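Local coordinates for protein glycosyl transferase family 8 (Streptococcus pneumoniae, PDB 5GVV) that transfers galactose from UDP-galactose to the terminal glucose of the already glycosylated serine-rich repeat adhesin PsrP, probably with manganese as cofactor, at residues A[105-118]-A[222-235]. Numbering follows the deposited sequence.
With MN (manganese (II) ion), chain C; UDP (uridine-5'-diphosphate), chain D.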
ATOM      1  N   LEU A 105      11.081  16.329  -3.121  1.00 13.15           N
ATOM      2  CA  LEU A 105      10.083  16.263  -2.054  1.00 12.79           C
ATOM      3  C   LEU A 105      10.192  14.970  -1.258  1.00 12.32           C
ATOM      4  O   LEU A 105      10.340  13.888  -1.836  1.00 13.66           O
ATOM      5  CB  LEU A 105       8.666  16.381  -2.623  1.00 10.39           C
ATOM      6  CG  LEU A 105       8.275  17.642  -3.388  1.00 13.82           C
ATOM      7  CD1 LEU A 105       6.913  17.477  -4.045  1.00 13.78           C
ATOM      8  CD2 LEU A 105       8.272  18.856  -2.481  1.00 11.60           C
ATOM      9  N   ASP A 106      10.112  15.080   0.066  1.00 12.82           N
ATOM     10  CA  ASP A 106       9.908  13.910   0.915  1.00 14.74           C
ATOM     11  C   ASP A 106       8.563  13.286   0.531  1.00 13.38           C
ATOM     12  O   ASP A 106       7.772  13.902  -0.190  1.00 11.97           O
ATOM     13  CB  ASP A 106       9.871  14.330   2.384  1.00 15.27           C
ATOM     14  CG  ASP A 106      11.206  14.142   3.097  1.00 18.35           C
ATOM     15  OD1 ASP A 106      12.239  13.944   2.420  1.00 16.66           O
ATOM     16  OD2 ASP A 106      11.217  14.215   4.348  1.00 14.30           O
ATOM     17  N   SER A 107       8.282  12.079   1.014  1.00 12.29           N
ATOM     18  CA  SER A 107       7.021  11.431   0.674  1.00 12.41           C
ATOM     19  C   SER A 107       6.081  11.322   1.869  1.00 13.90           C
ATOM     20  O   SER A 107       4.985  10.761   1.752  1.00 12.00           O
ATOM     21  CB  SER A 107       7.278  10.053   0.084  1.00 15.71           C
ATOM     22  OG  SER A 107       8.068   9.300   0.979  1.00 22.22           O
ATOM     23  N   ASP A 108       6.512  11.846   3.015  1.00 12.75           N
ATOM     24  CA  ASP A 108       5.635  11.970   4.174  1.00 12.33           C
ATOM     25  C   ASP A 108       5.021  13.365   4.157  1.00 11.51           C
ATOM     26  O   ASP A 108       4.961  14.050   5.180  1.00 14.37           O
ATOM     27  CB  ASP A 108       6.417  11.749   5.472  1.00 13.35           C
ATOM     28  CG  ASP A 108       7.560  12.732   5.639  1.00 15.67           C
ATOM     29  OD1 ASP A 108       8.072  13.236   4.613  1.00 12.41           O
ATOM     30  OD2 ASP A 108       7.966  12.990   6.796  1.00 11.91           O
ATOM     31  N   LEU A 109       4.582  13.794   2.980  1.00 13.77           N
ATOM     32  CA  LEU A 109       4.002  15.120   2.843  1.00 12.38           C
ATOM     33  C   LEU A 109       2.836  15.158   1.872  1.00 11.76           C
ATOM     34  O   LEU A 109       2.600  14.204   1.114  1.00 12.78           O
ATOM     35  CB  LEU A 109       5.068  16.155   2.456  1.00 13.41           C
ATOM     36  CG  LEU A 109       5.887  15.989   1.180  1.00 13.49           C
ATOM     37  CD1 LEU A 109       5.088  16.370  -0.051  1.00 13.64           C
ATOM     38  CD2 LEU A 109       7.159  16.827   1.262  1.00 14.86           C
ATOM     39  N   ILE A 110       2.124  16.281   1.904  1.00 11.15           N
ATOM     40  CA  ILE A 110       0.938  16.503   1.089  1.00 11.98           C
ATOM     41  C   ILE A 110       0.995  17.891   0.446  1.00 12.55           C
ATOM     42  O   ILE A 110       1.208  18.885   1.141  1.00 11.34           O
ATOM     43  CB  ILE A 110      -0.327  16.453   1.957  1.00 10.20           C
ATOM     44  CG1 ILE A 110      -0.541  15.048   2.532  1.00 13.47           C
ATOM     45  CG2 ILE A 110      -1.546  16.896   1.159  1.00 11.37           C
ATOM     46  CD1 ILE A 110      -1.048  14.029   1.512  1.00 10.53           C
ATOM     47  N   VAL A 111       0.784  17.956  -0.868  1.00 12.38           N
ATOM     48  CA  VAL A 111       0.663  19.227  -1.582  1.00 13.17           C
ATOM     49  C   VAL A 111      -0.821  19.574  -1.671  1.00 14.14           C
ATOM     50  O   VAL A 111      -1.638  18.725  -2.047  1.00 13.50           O
ATOM     51  CB  VAL A 111       1.262  19.118  -2.998  1.00 12.63           C
ATOM     52  CG1 VAL A 111       1.084  20.425  -3.780  1.00 12.17           C
ATOM     53  CG2 VAL A 111       2.733  18.718  -2.917  1.00  8.44           C
ATOM     54  N   THR A 112      -1.176  20.808  -1.313  1.00 12.88           N
ATOM     55  CA  THR A 112      -2.582  21.199  -1.237  1.00 14.91           C
ATOM     56  C   THR A 112      -2.992  22.230  -2.283  1.00 16.83           C
ATOM     57  O   THR A 112      -4.157  22.639  -2.325  1.00 20.27           O
ATOM     58  CB  THR A 112      -2.946  21.790   0.147  1.00 17.30           C
ATOM     59  OG1 THR A 112      -2.279  23.051   0.324  1.00 16.78           O
ATOM     60  CG2 THR A 112      -2.555  20.838   1.263  1.00 14.83           C
ATOM     61  N   GLY A 113      -2.051  22.653  -3.119  1.00 16.40           N
ATOM     62  CA  GLY A 113      -2.366  23.641  -4.137  1.00 15.64           C
ATOM     63  C   GLY A 113      -1.283  23.856  -5.176  1.00 17.69           C
ATOM     64  O   GLY A 113      -0.283  23.130  -5.215  1.00 17.40           O
ATOM     65  N   ASP A 114      -1.499  24.857  -6.027  1.00 18.77           N
ATOM     66  CA  ASP A 114      -0.595  25.202  -7.119  1.00 19.39           C
ATOM     67  C   ASP A 114       0.763  25.636  -6.577  1.00 21.10           C
ATOM     68  O   ASP A 114       0.836  26.544  -5.750  1.00 21.31           O
ATOM     69  CB  ASP A 114      -1.216  26.344  -7.930  1.00 22.32           C
ATOM     70  CG  ASP A 114      -0.469  26.644  -9.222  1.00 24.00           C
ATOM     71  OD1 ASP A 114       0.716  26.264  -9.374  1.00 25.52           O
ATOM     72  OD2 ASP A 114      -1.084  27.289 -10.093  1.00 29.03           O
ATOM     73  N   LEU A 115       1.833  25.001  -7.057  1.00 17.04           N
ATOM     74  CA  LEU A 115       3.191  25.331  -6.613  1.00 17.85           C
ATOM     75  C   LEU A 115       3.958  26.208  -7.605  1.00 19.73           C
ATOM     76  O   LEU A 115       5.188  26.285  -7.538  1.00 19.45           O
ATOM     77  CB  LEU A 115       3.995  24.056  -6.342  1.00 17.42           C
ATOM     78  CG  LEU A 115       3.481  23.092  -5.275  1.00 13.88           C
ATOM     79  CD1 LEU A 115       4.410  21.903  -5.124  1.00 13.00           C
ATOM     80  CD2 LEU A 115       3.308  23.807  -3.937  1.00 17.05           C
ATOM     81  N   THR A 116       3.236  26.871  -8.509  1.00 21.69           N
ATOM     82  CA  THR A 116       3.856  27.673  -9.576  1.00 22.72           C
ATOM     83  C   THR A 116       4.963  28.614  -9.080  1.00 26.33           C
ATOM     84  O   THR A 116       6.070  28.622  -9.631  1.00 27.18           O
ATOM     85  CB  THR A 116       2.804  28.495 -10.352  1.00 27.27           C
ATOM     86  OG1 THR A 116       1.904  27.611 -11.035  1.00 31.28           O
ATOM     87  CG2 THR A 116       3.475  29.395 -11.373  1.00 28.18           C
ATOM     88  N   ASP A 117       4.661  29.386  -8.038  1.00 24.71           N
ATOM     89  CA  ASP A 117       5.608  30.339  -7.455  1.00 27.74           C
ATOM     90  C   ASP A 117       6.881  29.651  -6.964  1.00 26.90           C
ATOM     91  O   ASP A 117       7.966  30.234  -7.000  1.00 28.82           O
ATOM     92  CB  ASP A 117       4.960  31.090  -6.283  1.00 25.78           C
ATOM     93  CG  ASP A 117       3.792  31.958  -6.713  1.00 33.90           C
ATOM     94  OD1 ASP A 117       3.742  32.339  -7.901  1.00 33.03           O
ATOM     95  OD2 ASP A 117       2.931  32.271  -5.856  1.00 35.73           O
ATOM     96  N   LEU A 118       6.739  28.416  -6.490  1.00 23.78           N
ATOM     97  CA  LEU A 118       7.878  27.634  -6.015  1.00 23.13           C
ATOM     98  C   LEU A 118       8.702  27.104  -7.186  1.00 24.58           C
ATOM     99  O   LEU A 118       9.937  27.140  -7.152  1.00 27.33           O
ATOM    100  CB  LEU A 118       7.402  26.475  -5.134  1.00 21.54           C
ATOM    101  CG  LEU A 118       8.462  25.459  -4.703  1.00 21.75           C
ATOM    102  CD1 LEU A 118       9.599  26.145  -3.974  1.00 22.30           C
ATOM    103  CD2 LEU A 118       7.857  24.359  -3.838  1.00 20.56           C
ATOM    104  N   LEU A 222      -5.191  25.945   4.148  1.00 16.76           N
ATOM    105  CA  LEU A 222      -4.081  25.005   4.279  1.00 14.48           C
ATOM    106  C   LEU A 222      -2.793  25.561   3.691  1.00 14.58           C
ATOM    107  O   LEU A 222      -2.813  26.197   2.633  1.00 15.52           O
ATOM    108  CB  LEU A 222      -4.424  23.691   3.575  1.00 15.59           C
ATOM    109  CG  LEU A 222      -4.813  22.449   4.381  1.00 17.10           C
ATOM    110  CD1 LEU A 222      -5.187  22.792   5.798  1.00 14.65           C
ATOM    111  CD2 LEU A 222      -5.937  21.671   3.681  1.00 19.56           C
ATOM    112  N   PRO A 223      -1.663  25.333   4.380  1.00 12.45           N
ATOM    113  CA  PRO A 223      -0.369  25.665   3.777  1.00 14.40           C
ATOM    114  C   PRO A 223      -0.172  24.825   2.515  1.00 15.49           C
ATOM    115  O   PRO A 223      -0.692  23.706   2.451  1.00 11.33           O
ATOM    116  CB  PRO A 223       0.633  25.249   4.857  1.00 13.35           C
ATOM    117  CG  PRO A 223      -0.144  25.359   6.152  1.00 17.27           C
ATOM    118  CD  PRO A 223      -1.537  24.903   5.788  1.00 14.35           C
ATOM    119  N   LEU A 224       0.540  25.359   1.525  1.00 13.40           N
ATOM    120  CA  LEU A 224       0.703  24.668   0.247  1.00 14.61           C
ATOM    121  C   LEU A 224       1.384  23.307   0.388  1.00 14.21           C
ATOM    122  O   LEU A 224       1.076  22.371  -0.363  1.00 16.53           O
ATOM    123  CB  LEU A 224       1.444  25.550  -0.766  1.00 16.46           C
ATOM    124  CG  LEU A 224       0.582  26.625  -1.427  1.00 20.49           C
ATOM    125  CD1 LEU A 224       1.404  27.633  -2.224  1.00 20.57           C
ATOM    126  CD2 LEU A 224      -0.451  25.969  -2.318  1.00 17.52           C
ATOM    127  N   ILE A 225       2.308  23.187   1.339  1.00 11.96           N
ATOM    128  CA  ILE A 225       2.954  21.897   1.573  1.00 12.55           C
ATOM    129  C   ILE A 225       2.944  21.498   3.050  1.00 13.26           C
ATOM    130  O   ILE A 225       3.515  22.190   3.894  1.00 12.86           O
ATOM    131  CB  ILE A 225       4.387  21.849   0.995  1.00 14.02           C
ATOM    132  CG1 ILE A 225       4.344  22.041  -0.525  1.00 14.60           C
ATOM    133  CG2 ILE A 225       5.045  20.519   1.336  1.00 13.16           C
ATOM    134  CD1 ILE A 225       5.687  21.874  -1.244  1.00 14.02           C
ATOM    135  N   LEU A 226       2.281  20.379   3.348  1.00 10.16           N
ATOM    136  CA  LEU A 226       2.197  19.857   4.713  1.00 10.85           C
ATOM    137  C   LEU A 226       3.185  18.720   4.905  1.00 12.22           C
ATOM    138  O   LEU A 226       3.070  17.687   4.243  1.00 15.46           O
ATOM    139  CB  LEU A 226       0.792  19.326   4.999  1.00 12.87           C
ATOM    140  CG  LEU A 226      -0.359  20.315   5.110  1.00 15.48           C
ATOM    141  CD1 LEU A 226      -1.667  19.572   5.307  1.00 14.21           C
ATOM    142  CD2 LEU A 226      -0.112  21.279   6.259  1.00 15.40           C
ATOM    143  N   HIS A 227       4.126  18.888   5.831  1.00 12.16           N
ATOM    144  CA  HIS A 227       5.176  17.895   6.049  1.00 13.13           C
ATOM    145  C   HIS A 227       4.988  17.202   7.398  1.00 14.20           C
ATOM    146  O   HIS A 227       5.160  17.816   8.459  1.00 13.42           O
ATOM    147  CB  HIS A 227       6.555  18.562   5.974  1.00 11.10           C
ATOM    148  CG  HIS A 227       7.694  17.599   5.884  1.00 12.67           C
ATOM    149  ND1 HIS A 227       9.013  18.005   5.811  1.00 11.15           N
ATOM    150  CD2 HIS A 227       7.721  16.243   5.836  1.00 12.71           C
ATOM    151  CE1 HIS A 227       9.795  16.947   5.730  1.00 15.55           C
ATOM    152  NE2 HIS A 227       9.038  15.863   5.747  1.00 13.61           N
ATOM    153  N   TYR A 228       4.625  15.923   7.357  1.00 12.48           N
ATOM    154  CA  TYR A 228       4.402  15.167   8.584  1.00 13.10           C
ATOM    155  C   TYR A 228       5.693  14.549   9.120  1.00 16.29           C
ATOM    156  O   TYR A 228       5.838  13.319   9.155  1.00 16.51           O
ATOM    157  CB  TYR A 228       3.353  14.077   8.349  1.00 12.83           C
ATOM    158  CG  TYR A 228       1.993  14.616   7.967  1.00 10.11           C
ATOM    159  CD1 TYR A 228       1.057  14.938   8.940  1.00 13.39           C
ATOM    160  CD2 TYR A 228       1.646  14.794   6.636  1.00 11.58           C
ATOM    161  CE1 TYR A 228      -0.187  15.425   8.598  1.00 12.40           C
ATOM    162  CE2 TYR A 228       0.412  15.289   6.280  1.00 13.22           C
ATOM    163  CZ  TYR A 228      -0.500  15.603   7.267  1.00 13.20           C
ATOM    164  OH  TYR A 228      -1.736  16.092   6.913  1.00 13.39           O
ATOM    165  N   ILE A 229       6.625  15.401   9.542  1.00 13.95           N
ATOM    166  CA  ILE A 229       7.897  14.949  10.096  1.00 14.80           C
ATOM    167  C   ILE A 229       7.675  14.186  11.395  1.00 18.26           C
ATOM    168  O   ILE A 229       6.567  14.195  11.944  1.00 20.61           O
ATOM    169  CB  ILE A 229       8.853  16.130  10.374  1.00 15.23           C
ATOM    170  CG1 ILE A 229       8.287  17.034  11.479  1.00 15.31           C
ATOM    171  CG2 ILE A 229       9.104  16.934   9.102  1.00 14.35           C
ATOM    172  CD1 ILE A 229       9.258  18.105  11.961  1.00 18.10           C
ATOM    173  N   SER A 230       8.739  13.531  11.868  1.00 17.25           N
ATOM    174  CA  SER A 230       8.749  12.727  13.106  1.00 21.57           C
ATOM    175  C   SER A 230       8.113  11.352  12.910  1.00 20.74           C
ATOM    176  O   SER A 230       7.705  11.002  11.808  1.00 18.58           O
ATOM    177  CB  SER A 230       8.105  13.458  14.295  1.00 20.17           C
ATOM    178  OG  SER A 230       6.693  13.294  14.306  1.00 18.20           O
ATOM    179  N   GLN A 231       8.047  10.569  13.978  1.00 22.36           N
ATOM    180  CA  GLN A 231       7.484   9.229  13.880  1.00 24.84           C
ATOM    181  C   GLN A 231       5.980   9.225  14.144  1.00 23.30           C
ATOM    182  O   GLN A 231       5.342   8.169  14.124  1.00 22.25           O
ATOM    183  CB  GLN A 231       8.204   8.273  14.833  1.00 26.81           C
ATOM    184  CG  GLN A 231       9.723   8.247  14.652  1.00 30.68           C
ATOM    185  CD  GLN A 231      10.162   7.752  13.277  1.00 33.03           C
ATOM    186  OE1 GLN A 231      10.167   8.504  12.296  1.00 35.10           O
ATOM    187  NE2 GLN A 231      10.559   6.487  13.207  1.00 38.49           N
ATOM    188  N   ASP A 232       5.422  10.409  14.387  1.00 18.61           N
ATOM    189  CA  ASP A 232       3.989  10.548  14.622  1.00 19.38           C
ATOM    190  C   ASP A 232       3.259  10.738  13.293  1.00 20.46           C
ATOM    191  O   ASP A 232       2.667  11.790  13.049  1.00 21.34           O
ATOM    192  CB  ASP A 232       3.732  11.745  15.544  1.00 20.38           C
ATOM    193  CG  ASP A 232       2.271  11.898  15.918  1.00 18.71           C
ATOM    194  OD1 ASP A 232       1.608  10.873  16.185  1.00 20.72           O
ATOM    195  OD2 ASP A 232       1.786  13.047  15.943  1.00 17.82           O
ATOM    196  N   LYS A 233       3.300   9.713  12.439  1.00 17.65           N
ATOM    197  CA  LYS A 233       2.740   9.806  11.090  1.00 14.61           C
ATOM    198  C   LYS A 233       1.220   9.647  11.097  1.00 14.58           C
ATOM    199  O   LYS A 233       0.682   8.822  11.839  1.00 13.85           O
ATOM    200  CB  LYS A 233       3.369   8.748  10.175  1.00 15.89           C
ATOM    201  CG  LYS A 233       4.907   8.710  10.185  1.00 15.87           C
ATOM    202  CD  LYS A 233       5.520  10.040   9.752  1.00 15.75           C
ATOM    203  CE  LYS A 233       6.890   9.827   9.115  1.00 14.13           C
ATOM    204  NZ  LYS A 233       7.727  11.068   9.138  1.00 15.46           N
ATOM    205  N   PRO A 234       0.516  10.434  10.260  1.00 13.55           N
ATOM    206  CA  PRO A 234      -0.953  10.417  10.291  1.00 12.05           C
ATOM    207  C   PRO A 234      -1.532   9.114   9.744  1.00 12.03           C
ATOM    208  O   PRO A 234      -2.713   8.828   9.962  1.00 11.49           O
ATOM    209  CB  PRO A 234      -1.334  11.585   9.374  1.00 10.64           C
ATOM    210  CG  PRO A 234      -0.167  11.709   8.423  1.00 12.52           C
ATOM    211  CD  PRO A 234       1.040  11.392   9.268  1.00 12.89           C
ATOM    212  N   TRP A 235      -0.710   8.332   9.052  1.00  9.96           N
ATOM    213  CA  TRP A 235      -1.179   7.064   8.512  1.00 11.62           C
ATOM    214  C   TRP A 235      -1.091   5.910   9.510  1.00 11.18           C
ATOM    215  O   TRP A 235      -1.563   4.806   9.230  1.00 13.07           O
ATOM    216  CB  TRP A 235      -0.441   6.708   7.219  1.00 10.64           C
ATOM    217  CG  TRP A 235       1.051   6.550   7.346  1.00 14.21           C
ATOM    218  CD1 TRP A 235       1.728   5.445   7.782  1.00 13.83           C
ATOM    219  CD2 TRP A 235       2.047   7.520   6.990  1.00 12.93           C
ATOM    220  NE1 TRP A 235       3.085   5.674   7.730  1.00 14.91           N
ATOM    221  CE2 TRP A 235       3.309   6.939   7.244  1.00 13.10           C
ATOM    222  CE3 TRP A 235       2.001   8.818   6.477  1.00 12.69           C
ATOM    223  CZ2 TRP A 235       4.508   7.614   7.005  1.00 14.66           C
ATOM    224  CZ3 TRP A 235       3.197   9.495   6.244  1.00 14.65           C
ATOM    225  CH2 TRP A 235       4.431   8.890   6.512  1.00 14.36           C
TER
HETATM  226 MN    MN C 501       9.734  13.859   5.740  1.00 32.61          MN
HETATM  227  N1  UDP D 502      11.778   6.802   3.442  1.00 27.81           N
HETATM  228  C2  UDP D 502      11.437   5.637   2.783  1.00 25.27           C
HETATM  229  N3  UDP D 502      11.057   4.512   3.491  1.00 25.22           N
HETATM  230  C4  UDP D 502      11.019   4.548   4.871  1.00 29.07           C
HETATM  231  C5  UDP D 502      11.359   5.727   5.533  1.00 28.52           C
HETATM  232  C6  UDP D 502      11.850   6.813   4.810  1.00 27.23           C
HETATM  233  O2  UDP D 502      11.474   5.605   1.556  1.00 25.44           O
HETATM  234  O4  UDP D 502      10.675   3.543   5.502  1.00 23.68           O
HETATM  235  C1' UDP D 502      12.177   7.986   2.649  1.00 28.47           C
HETATM  236  C2' UDP D 502      10.949   8.833   2.351  1.00 26.04           C
HETATM  237  O2' UDP D 502      11.071   9.446   1.088  1.00 25.45           O
HETATM  238  C3' UDP D 502      10.991   9.902   3.418  1.00 24.65           C
HETATM  239  C4' UDP D 502      12.489  10.080   3.630  1.00 29.91           C
HETATM  240  O4' UDP D 502      13.065   8.807   3.391  1.00 30.58           O
HETATM  241  O3' UDP D 502      10.360  11.085   2.976  1.00 23.97           O
HETATM  242  C5' UDP D 502      12.831  10.580   5.031  1.00 28.80           C
HETATM  243  O5' UDP D 502      11.929  10.000   5.949  1.00 27.47           O
HETATM  244  PA  UDP D 502      11.026  10.965   6.860  1.00 25.16           P
HETATM  245  O1A UDP D 502      10.217  11.782   5.932  1.00 17.64           O
HETATM  246  O2A UDP D 502      10.182  10.173   7.785  1.00 25.77           O
HETATM  247  O3A UDP D 502      12.072  11.878   7.690  1.00 30.19           O
HETATM  248  PB  UDP D 502      11.676  13.301   8.345  1.00 28.27           P
HETATM  249  O1B UDP D 502      12.900  14.039   8.739  1.00 31.12           O
HETATM  250  O2B UDP D 502      10.873  13.043   9.562  1.00 21.93           O
HETATM  251  O3B UDP D 502      10.889  14.104   7.378  1.00 19.02           O
HETATM  252  O   HOH W   1      -3.899  25.203   0.319  1.00 16.58           O
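The manganese site of this GT-A glycosyltransferase is assembled where the DxD motif, Asp106 and Asp108, meets His227. Asp106 gives the metal one oxygen, OD2, its OD1 being taken by the hydroxyl of Tyr104, while Asp108 chelates it with both OD1 and OD2; His227 NE2 binds at 2.1 Å, and O1A and O3B of UDP bring the ligands to six, so the metal bridges both phosphates to the protein. With CG anti to the backbone N (chi1 -167°), the imidazole leans over toward the two aspartates, bringing NE2 to the metal; Ile229 CG2 lies 3.3 Å above the centre of one ring face, and ND1 is held by Asn197. Lys233 NZ forms a salt bridge with Asp108 OD2 (3.0 Å), approaching on the anti side, and also donates to UDP O2A and to the carbonyls of Tyr228 and Ser230. Four oxygens thus surround the ammonium and share its three N-H; its charge would be expected to offset that of carboxylate and phosphate. Trp235 turns the edge of its indole to Asp108, CH2 lying 3.6 Å from CB, and its face to Lys233 CB.

Leading away from the metal, strands 109-111 and 225-227 pair antiparallel. Ile110 and Leu226 exchange both backbone bonds, and Tyr228 N to Asp108 O (2.9 Å) extends the ladder to the metal end. At the far end Thr112 N donates to Leu224 O, and Thr112 OG1 to Pro223 O at 2.7 Å, from above the carbonyl plane. Ile225 CD1 packs among the methyls of Leu105, Leu115 and Leu118.

The two-stranded ribbon lies between larger elements: Leu109 and Ile225 pack on Val145 of strand 145-149, next to strand 101-105, which leads into the DxD motif, whereas Ile110, on the other face, meets helices 17-30 and 244-251.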